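Local structure of envelope glycoprotein (Thogoto virus, 5XEA) at residues I204-D209 and A222-G227; T48-Y53 and L122-A127; P75-L80 and S188-D193. The protein probably attaches the virus to a host-cell receptor and then drives fusion of the virion membrane with the host membrane. All coordinates share one frame; numbering follows the deposited sequence.

Contact 1 (I204-D209 and A222-G227)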
ATOM      1  N   ILE B 204       6.426  27.625   2.584  1.00 57.89           N
ATOM      2  CA  ILE B 204       6.260  26.202   2.840  1.00 58.68           C
ATOM      3  C   ILE B 204       7.130  25.805   4.021  1.00 61.86           C
ATOM      4  O   ILE B 204       8.339  26.062   4.024  1.00 58.87           O
ATOM      5  CB  ILE B 204       6.602  25.377   1.588  1.00 48.78           C
ATOM      6  CG1 ILE B 204       5.448  25.483   0.607  1.00 52.92           C
ATOM      7  CG2 ILE B 204       6.867  23.932   1.940  1.00 62.91           C
ATOM      8  CD1 ILE B 204       5.882  25.361  -0.801  1.00 58.58           C
ATOM      9  N   SER B 205       6.513  25.187   5.024  1.00 54.70           N
ATOM     10  CA  SER B 205       7.259  24.671   6.157  1.00 51.42           C
ATOM     11  C   SER B 205       7.996  23.399   5.760  1.00 51.06           C
ATOM     12  O   SER B 205       7.400  22.460   5.212  1.00 52.31           O
ATOM     13  CB  SER B 205       6.327  24.411   7.338  1.00 70.19           C
ATOM     14  OG  SER B 205       5.275  23.529   6.983  1.00 87.22           O
ATOM     15  N   CYS B 206       9.300  23.392   6.002  1.00 53.45           N
ATOM     16  CA  CYS B 206      10.166  22.246   5.777  1.00 52.31           C
ATOM     17  C   CYS B 206      11.050  22.055   6.999  1.00 55.06           C
ATOM     18  O   CYS B 206      11.427  23.025   7.665  1.00 47.97           O
ATOM     19  CB  CYS B 206      11.067  22.434   4.547  1.00 55.56           C
ATOM     20  SG  CYS B 206      10.213  22.765   3.000  1.00 73.68           S
ATOM     21  N   PHE B 207      11.383  20.801   7.288  1.00 51.90           N
ATOM     22  CA  PHE B 207      12.437  20.480   8.237  1.00 53.07           C
ATOM     23  C   PHE B 207      13.676  20.102   7.442  1.00 51.66           C
ATOM     24  O   PHE B 207      13.619  19.215   6.582  1.00 50.70           O
ATOM     25  CB  PHE B 207      12.003  19.364   9.182  1.00 42.09           C
ATOM     26  CG  PHE B 207      10.979  19.813  10.183  1.00 48.55           C
ATOM     27  CD1 PHE B 207      11.347  20.620  11.271  1.00 47.09           C
ATOM     28  CD2 PHE B 207       9.654  19.475  10.027  1.00 43.14           C
ATOM     29  CE1 PHE B 207      10.405  21.051  12.184  1.00 47.82           C
ATOM     30  CE2 PHE B 207       8.706  19.901  10.935  1.00 48.44           C
ATOM     31  CZ  PHE B 207       9.088  20.702  12.028  1.00 47.94           C
ATOM     32  N   VAL B 208      14.774  20.812   7.679  1.00 47.20           N
ATOM     33  CA  VAL B 208      15.999  20.612   6.921  1.00 47.68           C
ATOM     34  C   VAL B 208      17.034  20.001   7.846  1.00 52.68           C
ATOM     35  O   VAL B 208      17.327  20.546   8.917  1.00 57.50           O
ATOM     36  CB  VAL B 208      16.512  21.906   6.281  1.00 57.79           C
ATOM     37  CG1 VAL B 208      17.867  21.652   5.656  1.00 61.10           C
ATOM     38  CG2 VAL B 208      15.536  22.371   5.217  1.00 57.21           C
ATOM     39  N   ASP B 209      17.582  18.872   7.424  1.00 56.18           N
ATOM     40  CA  ASP B 209      18.464  18.048   8.248  1.00 61.20           C
ATOM     41  C   ASP B 209      19.813  18.004   7.552  1.00 63.07           C
ATOM     42  O   ASP B 209      19.997  17.221   6.605  1.00 70.38           O
ATOM     43  CB  ASP B 209      17.872  16.648   8.421  1.00 66.30           C
ATOM     44  CG  ASP B 209      18.448  15.896   9.621  1.00 73.45           C
ATOM     45  OD1 ASP B 209      19.572  16.243  10.044  1.00 64.92           O
ATOM     46  OD2 ASP B 209      17.771  14.955  10.133  1.00 69.24           O
ATOM     47  N   ALA B 222      15.661  17.635   3.012  1.00 51.00           N
ATOM     48  CA  ALA B 222      14.590  18.554   3.374  1.00 50.82           C
ATOM     49  C   ALA B 222      13.249  17.871   3.178  1.00 55.57           C
ATOM     50  O   ALA B 222      12.959  17.355   2.091  1.00 50.33           O
ATOM     51  CB  ALA B 222      14.661  19.849   2.554  1.00 56.15           C
ATOM     52  N   PHE B 223      12.436  17.874   4.232  1.00 47.21           N
ATOM     53  CA  PHE B 223      11.124  17.242   4.237  1.00 49.26           C
ATOM     54  C   PHE B 223      10.087  18.325   4.470  1.00 46.58           C
ATOM     55  O   PHE B 223      10.139  19.027   5.486  1.00 45.30           O
ATOM     56  CB  PHE B 223      11.030  16.177   5.332  1.00 54.05           C
ATOM     57  CG  PHE B 223      12.176  15.206   5.332  1.00 58.78           C
ATOM     58  CD1 PHE B 223      13.361  15.520   5.978  1.00 55.95           C
ATOM     59  CD2 PHE B 223      12.069  13.982   4.682  1.00 53.73           C
ATOM     60  CE1 PHE B 223      14.416  14.629   5.987  1.00 63.08           C
ATOM     61  CE2 PHE B 223      13.122  13.082   4.685  1.00 62.92           C
ATOM     62  CZ  PHE B 223      14.299  13.407   5.339  1.00 59.32           C
ATOM     63  N   CYS B 224       9.145  18.456   3.550  1.00 42.72           N
ATOM     64  CA  CYS B 224       8.201  19.558   3.616  1.00 45.37           C
ATOM     65  C   CYS B 224       6.777  19.051   3.699  1.00 47.19           C
ATOM     66  O   CYS B 224       6.457  17.926   3.289  1.00 43.05           O
ATOM     67  CB  CYS B 224       8.337  20.482   2.406  1.00 50.57           C
ATOM     68  SG  CYS B 224      10.030  20.948   2.079  1.00 58.41           S
ATOM     69  N   GLN B 225       5.920  19.918   4.219  1.00 41.25           N
ATOM     70  CA  GLN B 225       4.484  19.720   4.212  1.00 47.11           C
ATOM     71  C   GLN B 225       3.852  20.898   3.491  1.00 51.08           C
ATOM     72  O   GLN B 225       4.288  22.036   3.653  1.00 46.05           O
ATOM     73  CB  GLN B 225       3.918  19.605   5.634  1.00 45.43           C
ATOM     74  CG  GLN B 225       2.415  19.816   5.714  1.00 51.78           C
ATOM     75  CD  GLN B 225       1.844  19.616   7.117  1.00 57.18           C
ATOM     76  OE1 GLN B 225       2.573  19.612   8.114  1.00 55.10           O
ATOM     77  NE2 GLN B 225       0.527  19.457   7.196  1.00 51.27           N
ATOM     78  N   ASP B 226       2.847  20.624   2.670  1.00 48.66           N
ATOM     79  CA  ASP B 226       2.027  21.681   2.085  1.00 50.99           C
ATOM     80  C   ASP B 226       0.589  21.161   2.088  1.00 53.31           C
ATOM     81  O   ASP B 226       0.182  20.427   1.173  1.00 43.00           O
ATOM     82  CB  ASP B 226       2.508  22.046   0.684  1.00 56.03           C
ATOM     83  CG  ASP B 226       1.694  23.158   0.068  1.00 64.94           C
ATOM     84  OD1 ASP B 226       1.039  23.887   0.835  1.00 74.75           O
ATOM     85  OD2 ASP B 226       1.712  23.311  -1.171  1.00 65.33           O
ATOM     86  N   GLY B 227      -0.156  21.516   3.138  1.00 48.96           N
ATOM     87  CA  GLY B 227      -1.502  20.995   3.310  1.00 58.67           C
ATOM     88  C   GLY B 227      -1.432  19.520   3.707  1.00 56.91           C
ATOM     89  O   GLY B 227      -0.828  19.140   4.728  1.00 47.78           O
TER
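Cys-206 and Cys-224 face each other in a non-hydrogen-bonded pair of an antiparallel hairpin, strands 197-209 and 221-226, and are joined by a disulfide, SG to SG 2.0 Å with chi3 101°. Both sulfurs lie anti to their own carbonyl carbon, and the two CA atoms of this non-hydrogen-bonded pair are 4.0 Å apart. Next along the hairpin the backbones of Phe-207 and Phe-223 bond both ways: Phe-207 N gives to Phe-223 O at 2.8 Å, and Phe-223 N to Phe-207 O at 3.0 Å. The same Phe-207 O sits at the rim of the Phe-223 ring, near its plane, 3.8 Å from CD1. On the disulfide face Val-208 CG2 rests on Ala-222 CB at 3.8 Å. This is the tight part.

Ser-205 and Gln-225 are partly exposed and share a single backbone bond, Gln-225 N to Ser-205 O at 3.1 Å. The Gln-225 amide folds back along its own segment, NE2 to Gly-227 O at 2.8 Å, and its side chain packs on Phe-294 of a second subunit. Phe-207 leads away from the hairpin; it meets Trp-404 of its own chain edge-to-face, and the same Phe-294 of the second subunit. The cross-link ties the two strands covalently in this register; the face with Phe-207 and Phe-223 packs on other subunits, including helix 282-327 of the second, consistent with a gp64-type (class III) trimeric fusogen.

Contact 2 (T48-Y53 and L122-A127)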
ATOM      1  N   THR B  48     -14.981  -2.093 -34.238  1.00 35.30           N
ATOM      2  CA  THR B  48     -14.398  -3.141 -35.068  1.00 31.67           C
ATOM      3  C   THR B  48     -15.517  -3.828 -35.835  1.00 35.84           C
ATOM      4  O   THR B  48     -16.654  -3.934 -35.353  1.00 32.34           O
ATOM      5  CB  THR B  48     -13.606  -4.137 -34.181  1.00 41.92           C
ATOM      6  OG1 THR B  48     -12.437  -3.487 -33.667  1.00 35.35           O
ATOM      7  CG2 THR B  48     -13.195  -5.373 -34.928  1.00 33.74           C
ATOM      8  N   ALA B  49     -15.193  -4.294 -37.041  1.00 34.95           N
ATOM      9  CA  ALA B  49     -16.106  -5.104 -37.835  1.00 33.16           C
ATOM     10  C   ALA B  49     -15.572  -6.530 -37.943  1.00 32.33           C
ATOM     11  O   ALA B  49     -14.361  -6.739 -38.047  1.00 32.78           O
ATOM     12  CB  ALA B  49     -16.298  -4.503 -39.237  1.00 30.57           C
ATOM     13  N   TRP B  50     -16.471  -7.505 -37.861  1.00 32.11           N
ATOM     14  CA  TRP B  50     -16.213  -8.874 -38.313  1.00 33.99           C
ATOM     15  C   TRP B  50     -16.748  -8.996 -39.730  1.00 34.07           C
ATOM     16  O   TRP B  50     -17.938  -8.768 -39.958  1.00 33.15           O
ATOM     17  CB  TRP B  50     -16.884  -9.920 -37.418  1.00 29.89           C
ATOM     18  CG  TRP B  50     -16.779 -11.346 -37.910  1.00 33.43           C
ATOM     19  CD1 TRP B  50     -17.781 -12.098 -38.466  1.00 34.37           C
ATOM     20  CD2 TRP B  50     -15.611 -12.186 -37.902  1.00 37.07           C
ATOM     21  NE1 TRP B  50     -17.308 -13.350 -38.798  1.00 39.02           N
ATOM     22  CE2 TRP B  50     -15.982 -13.428 -38.462  1.00 33.70           C
ATOM     23  CE3 TRP B  50     -14.291 -12.008 -37.472  1.00 36.11           C
ATOM     24  CZ2 TRP B  50     -15.081 -14.496 -38.597  1.00 36.69           C
ATOM     25  CZ3 TRP B  50     -13.389 -13.067 -37.616  1.00 34.49           C
ATOM     26  CH2 TRP B  50     -13.796 -14.301 -38.178  1.00 34.77           C
ATOM     27  N   VAL B  51     -15.871  -9.333 -40.673  1.00 39.56           N
ATOM     28  CA  VAL B  51     -16.247  -9.485 -42.078  1.00 35.44           C
ATOM     29  C   VAL B  51     -15.825 -10.876 -42.544  1.00 33.31           C
ATOM     30  O   VAL B  51     -14.626 -11.189 -42.561  1.00 35.74           O
ATOM     31  CB  VAL B  51     -15.613  -8.394 -42.964  1.00 34.95           C
ATOM     32  CG1 VAL B  51     -16.051  -8.557 -44.418  1.00 36.97           C
ATOM     33  CG2 VAL B  51     -15.989  -6.996 -42.444  1.00 44.40           C
ATOM     34  N   ALA B  52     -16.800 -11.710 -42.906  1.00 32.61           N
ATOM     35  CA  ALA B  52     -16.553 -13.051 -43.445  1.00 33.07           C
ATOM     36  C   ALA B  52     -17.145 -13.149 -44.849  1.00 36.28           C
ATOM     37  O   ALA B  52     -18.370 -13.196 -45.017  1.00 38.32           O
ATOM     38  CB  ALA B  52     -17.134 -14.139 -42.536  1.00 35.32           C
ATOM     39  N   TYR B  53     -16.277 -13.209 -45.846  1.00 39.56           N
ATOM     40  CA  TYR B  53     -16.659 -13.365 -47.246  1.00 34.57           C
ATOM     41  C   TYR B  53     -16.246 -14.765 -47.696  1.00 39.76           C
ATOM     42  O   TYR B  53     -15.054 -15.073 -47.772  1.00 38.68           O
ATOM     43  CB  TYR B  53     -15.985 -12.286 -48.084  1.00 38.69           C
ATOM     44  CG  TYR B  53     -16.342 -12.296 -49.556  1.00 37.84           C
ATOM     45  CD1 TYR B  53     -17.617 -11.947 -49.984  1.00 39.99           C
ATOM     46  CD2 TYR B  53     -15.392 -12.629 -50.524  1.00 39.11           C
ATOM     47  CE1 TYR B  53     -17.944 -11.934 -51.344  1.00 43.08           C
ATOM     48  CE2 TYR B  53     -15.714 -12.621 -51.888  1.00 39.81           C
ATOM     49  CZ  TYR B  53     -16.987 -12.264 -52.286  1.00 41.22           C
ATOM     50  OH  TYR B  53     -17.316 -12.246 -53.624  1.00 42.87           O
ATOM     51  N   LEU B 122     -20.546  -7.661 -31.404  1.00 38.05           N
ATOM     52  CA  LEU B 122     -20.680  -8.365 -32.670  1.00 42.14           C
ATOM     53  C   LEU B 122     -20.943  -9.841 -32.411  1.00 37.75           C
ATOM     54  O   LEU B 122     -20.712 -10.345 -31.320  1.00 34.11           O
ATOM     55  CB  LEU B 122     -19.427  -8.184 -33.536  1.00 39.09           C
ATOM     56  CG  LEU B 122     -18.042  -8.659 -33.084  1.00 34.09           C
ATOM     57  CD1 LEU B 122     -17.810 -10.157 -33.234  1.00 35.75           C
ATOM     58  CD2 LEU B 122     -16.988  -7.880 -33.885  1.00 35.56           C
ATOM     59  N   VAL B 123     -21.466 -10.518 -33.428  1.00 32.49           N
ATOM     60  CA  VAL B 123     -21.624 -11.966 -33.456  1.00 36.84           C
ATOM     61  C   VAL B 123     -20.623 -12.485 -34.472  1.00 36.93           C
ATOM     62  O   VAL B 123     -20.498 -11.919 -35.560  1.00 37.82           O
ATOM     63  CB  VAL B 123     -23.055 -12.380 -33.853  1.00 45.09           C
ATOM     64  CG1 VAL B 123     -23.204 -13.902 -33.823  1.00 41.42           C
ATOM     65  CG2 VAL B 123     -24.080 -11.745 -32.930  1.00 45.32           C
ATOM     66  N   ARG B 124     -19.885 -13.529 -34.118  1.00 34.84           N
ATOM     67  CA  ARG B 124     -18.901 -14.093 -35.034  1.00 36.27           C
ATOM     68  C   ARG B 124     -19.574 -15.184 -35.857  1.00 37.47           C
ATOM     69  O   ARG B 124     -19.949 -16.222 -35.316  1.00 37.99           O
ATOM     70  CB  ARG B 124     -17.701 -14.656 -34.290  1.00 35.35           C
ATOM     71  CG  ARG B 124     -16.785 -15.437 -35.239  1.00 39.94           C
ATOM     72  CD  ARG B 124     -15.654 -16.072 -34.480  1.00 38.76           C
ATOM     73  NE  ARG B 124     -14.790 -16.828 -35.363  1.00 39.52           N
ATOM     74  CZ  ARG B 124     -13.709 -17.477 -34.954  1.00 48.48           C
ATOM     75  NH1 ARG B 124     -13.363 -17.442 -33.672  1.00 51.13           N
ATOM     76  NH2 ARG B 124     -12.977 -18.156 -35.820  1.00 49.56           N
ATOM     77  N   ARG B 125     -19.729 -14.955 -37.158  1.00 35.84           N
ATOM     78  CA  ARG B 125     -20.396 -15.924 -38.030  1.00 39.65           C
ATOM     79  C   ARG B 125     -19.657 -15.993 -39.361  1.00 40.17           C
ATOM     80  O   ARG B 125     -19.288 -14.953 -39.921  1.00 36.28           O
ATOM     81  CB  ARG B 125     -21.868 -15.534 -38.250  1.00 37.38           C
ATOM     82  CG  ARG B 125     -22.697 -16.552 -39.026  1.00 56.60           C
ATOM     83  CD  ARG B 125     -24.197 -16.240 -38.922  1.00 56.83           C
ATOM     84  NE  ARG B 125     -24.998 -17.144 -39.749  1.00 56.25           N
ATOM     85  CZ  ARG B 125     -25.545 -18.274 -39.312  1.00 54.47           C
ATOM     86  NH1 ARG B 125     -25.384 -18.647 -38.046  1.00 55.25           N
ATOM     87  NH2 ARG B 125     -26.259 -19.033 -40.134  1.00 51.42           N
ATOM     88  N   ASP B 126     -19.421 -17.206 -39.863  1.00 40.20           N
ATOM     89  CA  ASP B 126     -18.808 -17.364 -41.189  1.00 43.27           C
ATOM     90  C   ASP B 126     -19.495 -18.476 -41.987  1.00 43.39           C
ATOM     91  O   ASP B 126     -18.851 -19.328 -42.605  1.00 41.42           O
ATOM     92  CB  ASP B 126     -17.302 -17.603 -41.087  1.00 45.32           C
ATOM     93  CG  ASP B 126     -16.940 -18.824 -40.262  1.00 56.56           C
ATOM     94  OD1 ASP B 126     -17.839 -19.626 -39.915  1.00 60.78           O
ATOM     95  OD2 ASP B 126     -15.730 -18.980 -39.975  1.00 66.92           O
ATOM     96  N   ALA B 127     -20.822 -18.442 -42.009  1.00 45.60           N
ATOM     97  CA  ALA B 127     -21.591 -19.437 -42.748  1.00 43.01           C
ATOM     98  C   ALA B 127     -21.278 -19.384 -44.243  1.00 35.76           C
ATOM     99  O   ALA B 127     -20.929 -18.332 -44.796  1.00 37.81           O
ATOM    100  CB  ALA B 127     -23.084 -19.226 -42.511  1.00 40.59           C
TER
HETATM  101  O   HOH W   1     -20.052 -15.870 -44.343  1.00 40.42           O
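Trp-50 lays one face of its indole under the aliphatic stem of Arg-124, whose CG stands 4.1 Å from the centroid of the six-membered ring, a CH-pi contact offset toward the rim. Strand 40-56 of the branched antiparallel sheet is here overlaid by an irregular loop, 122-127, running in nearly the same direction, 18° apart. Trp-50 CG is anti to the backbone N (chi1 174°), the indole reaching across to the loop. The extended Arg-124 chain crosses it, its guanidinium turned 56° from the ring. NE, near CH2 and CZ2, is buried without a polar partner in the model, whereas NH1 bonds Met-437 O.

Leu-122 CD2 covers the start of the tryptophan side chain, 4.1 Å from CB, and Ala-52 CB packs on Asp-126 CB at 3.8 Å. Asp-126 OD1 is bonded by both Asn-442 ND2 and Thr-440 OG1, and Arg-125 turns away to a salt bridge with Asp-97. Tyr-439 of a third subunit meets the indole edge-to-face. A water lies between Ala-127 O (2.7 Å) and Ala-52 O, in reach of both. Trp-50 NE1 donates to Arg-125 O at 2.8 Å, the oxygen lying in the indole plane but the nitrogen 52° out of the carbonyl plane.

Contact 3 (P75-L80 and S188-D193); sequences PSRDEL and SYLVKD
Pro-75 O takes a hydrogen bond from Ser-188 OG at 2.7 Å, with the hydroxyl in the plane of the proline carbonyl. Ser-188 OG lies anti to its own carbonyl carbon, chi1 -61°, and it also hydrogen-bonds Thr-183 OG1, so two oxygens hold it. The proline ring flanks the same serine, CD lying 3.9 Å from Ser-188 OG and CG close to Ser-188 CB, while Trp-83 packs against Pro-75.

Ser-76 turns away from the strand and serves as the N-cap of helix 77-86. With Glu-79 it forms a capping box: Glu-79 N donates to Ser-76 OG at 3.1 Å, and Ser-76 N to Glu-79 OE1 at 3.2 Å. The capping box closes the first turn of the helix, which lies beside strand 187-192, an antiparallel neighbour of strand 40-56 in the branched sheet. Arg-77 follows; the end of its extended chain comes nearer to the strand, where Leu-190 CD1 lies over one face of the guanidinium, 4.2 Å from NE, and Phe-181 and Pro-179 also pack on this arginine. Beyond the capping box, Glu-79 OE2 forms a salt bridge with Arg-47 of strand 40-56. Leu-80 CG is anti to the backbone N, chi1 -161°, and CD2 settles on the strand backbone, 3.6 Å from Ser-188 O. The same methyl touches Ser-188 CB and Leu-190 CB, each at 3.9 Å.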
ATOM      1  N   PRO B  75     -12.547   5.299 -33.979  1.00 44.73           N
ATOM      2  CA  PRO B  75     -13.170   6.593 -34.297  1.00 38.56           C
ATOM      3  C   PRO B  75     -12.129   7.679 -34.502  1.00 42.26           C
ATOM      4  O   PRO B  75     -11.068   7.688 -33.875  1.00 45.63           O
ATOM      5  CB  PRO B  75     -14.054   6.882 -33.076  1.00 42.73           C
ATOM      6  CG  PRO B  75     -13.439   6.077 -31.958  1.00 40.65           C
ATOM      7  CD  PRO B  75     -12.827   4.863 -32.592  1.00 43.01           C
ATOM      8  N   SER B  76     -12.433   8.576 -35.432  1.00 41.67           N
ATOM      9  CA  SER B  76     -11.675   9.801 -35.608  1.00 49.48           C
ATOM     10  C   SER B  76     -11.869  10.706 -34.391  1.00 48.87           C
ATOM     11  O   SER B  76     -12.763  10.504 -33.561  1.00 48.10           O
ATOM     12  CB  SER B  76     -12.137  10.532 -36.865  1.00 51.03           C
ATOM     13  OG  SER B  76     -13.461  10.993 -36.652  1.00 56.30           O
ATOM     14  N   ARG B  77     -11.030  11.734 -34.296  1.00 45.24           N
ATOM     15  CA  ARG B  77     -11.164  12.668 -33.180  1.00 48.31           C
ATOM     16  C   ARG B  77     -12.548  13.308 -33.157  1.00 47.94           C
ATOM     17  O   ARG B  77     -13.195  13.377 -32.106  1.00 53.11           O
ATOM     18  CB  ARG B  77     -10.069  13.726 -33.254  1.00 59.62           C
ATOM     19  CG  ARG B  77     -10.122  14.749 -32.147  1.00 58.46           C
ATOM     20  CD  ARG B  77      -8.942  15.674 -32.275  1.00 64.68           C
ATOM     21  NE  ARG B  77      -8.800  16.573 -31.141  1.00 78.76           N
ATOM     22  CZ  ARG B  77      -7.644  17.074 -30.717  1.00 80.03           C
ATOM     23  NH1 ARG B  77      -6.517  16.759 -31.328  1.00 74.44           N
ATOM     24  NH2 ARG B  77      -7.630  17.872 -29.669  1.00 80.52           N
ATOM     25  N   ASP B  78     -13.030  13.763 -34.318  1.00 51.24           N
ATOM     26  CA  ASP B  78     -14.367  14.345 -34.400  1.00 58.49           C
ATOM     27  C   ASP B  78     -15.444  13.342 -34.006  1.00 57.21           C
ATOM     28  O   ASP B  78     -16.395  13.691 -33.292  1.00 49.41           O
ATOM     29  CB  ASP B  78     -14.618  14.857 -35.816  1.00 69.11           C
ATOM     30  CG  ASP B  78     -13.701  16.005 -36.193  1.00 82.06           C
ATOM     31  OD1 ASP B  78     -13.335  16.792 -35.295  1.00 71.32           O
ATOM     32  OD2 ASP B  78     -13.359  16.111 -37.388  1.00 92.47           O
ATOM     33  N   GLU B  79     -15.326  12.093 -34.481  1.00 55.35           N
ATOM     34  CA  GLU B  79     -16.251  11.051 -34.053  1.00 47.34           C
ATOM     35  C   GLU B  79     -16.193  10.872 -32.544  1.00 47.48           C
ATOM     36  O   GLU B  79     -17.225  10.862 -31.866  1.00 50.04           O
ATOM     37  CB  GLU B  79     -15.931   9.725 -34.760  1.00 52.69           C
ATOM     38  CG  GLU B  79     -16.387   9.635 -36.212  1.00 62.72           C
ATOM     39  CD  GLU B  79     -16.188   8.242 -36.810  1.00 57.93           C
ATOM     40  OE1 GLU B  79     -15.035   7.864 -37.113  1.00 51.60           O
ATOM     41  OE2 GLU B  79     -17.194   7.525 -36.963  1.00 56.33           O
ATOM     42  N   LEU B  80     -14.984  10.730 -32.002  1.00 50.19           N
ATOM     43  CA  LEU B  80     -14.830  10.486 -30.568  1.00 51.69           C
ATOM     44  C   LEU B  80     -15.501  11.582 -29.751  1.00 59.15           C
ATOM     45  O   LEU B  80     -16.228  11.301 -28.787  1.00 53.39           O
ATOM     46  CB  LEU B  80     -13.344  10.376 -30.218  1.00 47.05           C
ATOM     47  CG  LEU B  80     -13.028   9.683 -28.895  1.00 50.61           C
ATOM     48  CD1 LEU B  80     -13.921   8.479 -28.721  1.00 41.45           C
ATOM     49  CD2 LEU B  80     -11.573   9.273 -28.859  1.00 46.13           C
ATOM     50  N   SER B 188      -9.523   4.602 -30.114  1.00 32.34           N
ATOM     51  CA  SER B 188      -8.945   5.938 -30.051  1.00 37.65           C
ATOM     52  C   SER B 188      -9.166   6.517 -28.659  1.00 35.72           C
ATOM     53  O   SER B 188     -10.119   6.150 -27.961  1.00 40.59           O
ATOM     54  CB  SER B 188      -9.542   6.861 -31.123  1.00 39.23           C
ATOM     55  OG  SER B 188      -9.268   6.352 -32.421  1.00 46.31           O
ATOM     56  N   TYR B 189      -8.278   7.427 -28.267  1.00 38.40           N
ATOM     57  CA  TYR B 189      -8.272   8.018 -26.937  1.00 37.51           C
ATOM     58  C   TYR B 189      -8.177   9.532 -27.041  1.00 43.97           C
ATOM     59  O   TYR B 189      -7.347  10.064 -27.786  1.00 42.62           O
ATOM     60  CB  TYR B 189      -7.093   7.524 -26.100  1.00 38.93           C
ATOM     61  CG  TYR B 189      -6.954   6.027 -26.030  1.00 37.43           C
ATOM     62  CD1 TYR B 189      -7.454   5.315 -24.951  1.00 40.96           C
ATOM     63  CD2 TYR B 189      -6.302   5.335 -27.034  1.00 35.32           C
ATOM     64  CE1 TYR B 189      -7.319   3.930 -24.876  1.00 45.77           C
ATOM     65  CE2 TYR B 189      -6.163   3.938 -26.973  1.00 34.46           C
ATOM     66  CZ  TYR B 189      -6.673   3.250 -25.890  1.00 36.48           C
ATOM     67  OH  TYR B 189      -6.529   1.883 -25.846  1.00 40.95           O
ATOM     68  N   LEU B 190      -9.016  10.216 -26.274  1.00 39.12           N
ATOM     69  CA  LEU B 190      -8.959  11.671 -26.151  1.00 40.74           C
ATOM     70  C   LEU B 190      -8.838  12.031 -24.669  1.00 43.55           C
ATOM     71  O   LEU B 190      -9.709  11.668 -23.869  1.00 42.20           O
ATOM     72  CB  LEU B 190     -10.199  12.323 -26.774  1.00 44.87           C
ATOM     73  CG  LEU B 190     -10.289  13.857 -26.717  1.00 59.15           C
ATOM     74  CD1 LEU B 190      -9.132  14.536 -27.449  1.00 57.32           C
ATOM     75  CD2 LEU B 190     -11.620  14.296 -27.280  1.00 61.12           C
ATOM     76  N   VAL B 191      -7.753  12.702 -24.301  1.00 37.88           N
ATOM     77  CA  VAL B 191      -7.552  13.184 -22.927  1.00 39.82           C
ATOM     78  C   VAL B 191      -7.700  14.702 -22.926  1.00 42.97           C
ATOM     79  O   VAL B 191      -6.921  15.402 -23.582  1.00 47.54           O
ATOM     80  CB  VAL B 191      -6.182  12.778 -22.355  1.00 44.65           C
ATOM     81  CG1 VAL B 191      -6.032  13.302 -20.936  1.00 48.19           C
ATOM     82  CG2 VAL B 191      -6.011  11.287 -22.343  1.00 38.82           C
ATOM     83  N   LYS B 192      -8.679  15.202 -22.170  1.00 46.59           N
ATOM     84  CA  LYS B 192      -9.036  16.620 -22.120  1.00 48.70           C
ATOM     85  C   LYS B 192      -8.870  17.174 -20.702  1.00 48.78           C
ATOM     86  O   LYS B 192      -9.302  16.549 -19.730  1.00 42.99           O
ATOM     87  CB  LYS B 192     -10.483  16.808 -22.601  1.00 53.81           C
ATOM     88  CG  LYS B 192     -10.969  18.248 -22.672  1.00 64.40           C
ATOM     89  CD  LYS B 192     -10.138  19.088 -23.638  1.00 70.42           C
ATOM     90  CE  LYS B 192     -10.308  20.587 -23.360  1.00 73.56           C
ATOM     91  NZ  LYS B 192     -11.741  20.998 -23.349  1.00 75.25           N
ATOM     92  N   ASP B 193      -8.264  18.358 -20.585  1.00 45.82           N
ATOM     93  CA  ASP B 193      -8.116  19.051 -19.301  1.00 56.34           C
ATOM     94  C   ASP B 193      -9.137  20.180 -19.221  1.00 55.09           C
ATOM     95  O   ASP B 193      -9.039  21.164 -19.959  1.00 56.85           O
ATOM     96  CB  ASP B 193      -6.703  19.601 -19.125  1.00 50.49           C
ATOM     97  CG  ASP B 193      -5.659  18.523 -19.184  1.00 59.47           C
ATOM     98  OD1 ASP B 193      -5.989  17.379 -18.803  1.00 67.91           O
ATOM     99  OD2 ASP B 193      -4.521  18.810 -19.608  1.00 62.20           O
TER

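How the contacts relate
Contacts 2 and 3 belong to one branched antiparallel sheet: strand 40-56 supplies the first segment of contact 2, and its neighbour 187-192 the second segment of contact 3. Their centres are 26 Å apart, the nearest atoms about 7 Å, and their segments alternate along the chain. Contact 2 sets a loop on this sheet, contact 3 a helix. Contact 1 closes later in sequence, in a separate six-stranded sheet. Its centre lies 41 Å from that of contact 3 and 61 Å from that of contact 2, although strand 197-209 follows 187-192 directly. Contacts 1 and 2 also meet other subunits, so two distant regions of the elongated chain contribute to the subunit interfaces of the trimer.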